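Ras-related protein Rab-7L1 (Homo sapiens, PDB 6HH2) binds GDP and GTP as a Rab-family small GTPase that regulates vesicle trafficking and recruits the kinase LRRK2 to the Golgi complex, stimulating its activity. Local coordinates at residues A[35-38]-A[39-42]. The protein carries 4 engineered substitutions. Numbering follows the deposited sequence.
Sequences FSKH and YKST
K37 and K40 meet through their aliphatic chains, which run at a slant to each other. CE of K40 lies 3.8 Å from CD of K37. The two ammonium groups then part, with NZ of K37 6.7 Å from NZ of K40. The backbone closes a type I beta turn from K37 to K40. N of K40 donates to O of K37 at 3.0 Å and 165°. CG of K40 sits over the centre of one face of the Y39 ring. The ring turns its edge to S36, and CE1 of Y39 is 3.6 Å from O of S36, nearly in the ring plane. The turn belongs to switch region 1 of the Ras-like fold, and residues 39-42 open what is probably the effector region, as in related GTPases. In this GDP-bound form it lies on the surface, with the side chain of K40 about 13 Å from the bound magnesium ion. The K40 chain is extended up to CE and bends at its last torsion (chi4 -71°), and NZ donates to OH of Y39 at 3.2 Å. D33 also holds both groups, by a salt bridge to K40 and a hydrogen bond to Y39. Two waters each bridge O of H38 and OG of S41.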
ATOM      1  N   PHE A  35      -6.085  18.444   1.904  1.00 22.10           N
ATOM      2  CA  PHE A  35      -5.710  19.595   2.714  1.00 21.68           C
ATOM      3  C   PHE A  35      -4.984  20.683   1.928  1.00 22.46           C
ATOM      4  O   PHE A  35      -5.276  21.856   2.124  1.00 23.65           O
ATOM      5  CB  PHE A  35      -4.829  19.152   3.900  1.00 21.13           C
ATOM      6  CG  PHE A  35      -5.484  18.094   4.759  1.00 21.18           C
ATOM      7  CD1 PHE A  35      -6.615  18.373   5.483  1.00 25.91           C
ATOM      8  CD2 PHE A  35      -4.959  16.802   4.760  1.00 23.85           C
ATOM      9  CE1 PHE A  35      -7.205  17.358   6.278  1.00 27.47           C
ATOM     10  CE2 PHE A  35      -5.586  15.781   5.565  1.00 26.27           C
ATOM     11  CZ  PHE A  35      -6.701  16.085   6.265  1.00 25.99           C
ATOM     12  N   SER A  36      -4.079  20.299   1.027  1.00 22.99           N
ATOM     13  CA  SER A  36      -3.380  21.268   0.199  1.00 25.04           C
ATOM     14  C   SER A  36      -2.654  20.533  -0.906  1.00 22.21           C
ATOM     15  O   SER A  36      -2.018  19.484  -0.672  1.00 22.94           O
ATOM     16  CB  SER A  36      -2.354  22.049   1.027  1.00 25.56           C
ATOM     17  OG  SER A  36      -1.636  22.930   0.164  1.00 29.19           O
ATOM     18  N   LYS A  37      -2.795  21.071  -2.126  1.00 23.17           N
ATOM     19  CA  LYS A  37      -2.108  20.540  -3.302  1.00 26.37           C
ATOM     20  C   LYS A  37      -1.071  21.499  -3.844  1.00 25.41           C
ATOM     21  O   LYS A  37      -0.561  21.280  -4.976  1.00 28.46           O
ATOM     22  CB  LYS A  37      -3.128  20.211  -4.399  1.00 29.51           C
ATOM     23  CG  LYS A  37      -4.026  19.010  -4.006  1.00 28.58           C
ATOM     24  CD  LYS A  37      -4.825  18.578  -5.237  1.00 38.71           C
ATOM     25  CE  LYS A  37      -6.280  18.518  -5.022  1.00 42.48           C
ATOM     26  NZ  LYS A  37      -6.838  18.357  -6.428  1.00 47.44           N
ATOM     27  N   HIS A  38      -0.781  22.583  -3.127  1.00 24.67           N
ATOM     28  CA  HIS A  38       0.175  23.574  -3.588  1.00 26.66           C
ATOM     29  C   HIS A  38       1.507  22.938  -3.945  1.00 29.21           C
ATOM     30  O   HIS A  38       2.167  23.364  -4.919  1.00 30.31           O
ATOM     31  CB  HIS A  38       0.342  24.661  -2.507  1.00 27.88           C
ATOM     32  CG  HIS A  38       1.160  25.843  -2.927  1.00 32.73           C
ATOM     33  ND1 HIS A  38       2.530  25.866  -2.814  1.00 34.65           N
ATOM     34  CD2 HIS A  38       0.794  27.078  -3.348  1.00 35.18           C
ATOM     35  CE1 HIS A  38       2.984  27.048  -3.195  1.00 35.69           C
ATOM     36  NE2 HIS A  38       1.949  27.812  -3.513  1.00 37.97           N
ATOM     37  N   TYR A  39       1.886  21.893  -3.231  1.00 27.18           N
ATOM     38  CA  TYR A  39       3.174  21.268  -3.435  1.00 25.80           C
ATOM     39  C   TYR A  39       3.323  20.630  -4.816  1.00 29.79           C
ATOM     40  O   TYR A  39       4.454  20.469  -5.264  1.00 30.27           O
ATOM     41  CB  TYR A  39       3.434  20.218  -2.356  1.00 24.75           C
ATOM     42  CG  TYR A  39       2.642  18.915  -2.516  1.00 24.52           C
ATOM     43  CD1 TYR A  39       1.317  18.789  -2.058  1.00 25.03           C
ATOM     44  CD2 TYR A  39       3.232  17.802  -3.116  1.00 23.15           C
ATOM     45  CE1 TYR A  39       0.606  17.595  -2.217  1.00 22.32           C
ATOM     46  CE2 TYR A  39       2.542  16.612  -3.260  1.00 24.20           C
ATOM     47  CZ  TYR A  39       1.215  16.508  -2.796  1.00 22.19           C
ATOM     48  OH  TYR A  39       0.520  15.321  -2.928  1.00 22.45           O
ATOM     49  N   LYS A  40       2.228  20.247  -5.482  1.00 26.40           N
ATOM     50  CA  LYS A  40       2.372  19.436  -6.698  1.00 30.24           C
ATOM     51  C   LYS A  40       3.077  20.193  -7.800  1.00 33.33           C
ATOM     52  O   LYS A  40       3.697  19.579  -8.685  1.00 35.54           O
ATOM     53  CB  LYS A  40       0.990  18.997  -7.170  1.00 27.92           C
ATOM     54  CG  LYS A  40       0.363  18.024  -6.206  1.00 27.63           C
ATOM     55  CD  LYS A  40      -1.004  17.625  -6.677  1.00 32.36           C
ATOM     56  CE  LYS A  40      -1.609  16.621  -5.746  1.00 29.28           C
ATOM     57  NZ  LYS A  40      -0.930  15.253  -5.827  1.00 26.77           N
ATOM     58  N   SER A  41       2.993  21.512  -7.784  1.00 30.78           N
ATOM     59  CA  SER A  41       3.546  22.251  -8.922  1.00 33.11           C
ATOM     60  C   SER A  41       5.068  22.124  -8.995  1.00 38.33           C
ATOM     61  O   SER A  41       5.653  22.251 -10.081  1.00 40.31           O
ATOM     62  CB  SER A  41       3.064  23.691  -8.872  1.00 38.33           C
ATOM     63  OG  SER A  41       3.844  24.433  -7.973  1.00 50.86           O
ATOM     64  N   THR A  42       5.735  21.850  -7.873  1.00 35.38           N
ATOM     65  CA  THR A  42       7.185  21.671  -7.846  1.00 34.71           C
ATOM     66  C   THR A  42       7.632  20.248  -7.525  1.00 36.15           C
ATOM     67  O   THR A  42       8.785  19.898  -7.804  1.00 39.68           O
ATOM     68  CB  THR A  42       7.844  22.663  -6.873  1.00 31.19           C
ATOM     69  OG1 THR A  42       7.310  22.434  -5.543  1.00 31.41           O
ATOM     70  CG2 THR A  42       7.567  24.083  -7.271  1.00 33.58           C
TER
HETATM   71  O   HOH W   1       4.951  23.911  -5.230  1.00 35.86           O
HETATM   72  O   HOH W   2       1.485  25.382  -6.675  1.00 43.27           O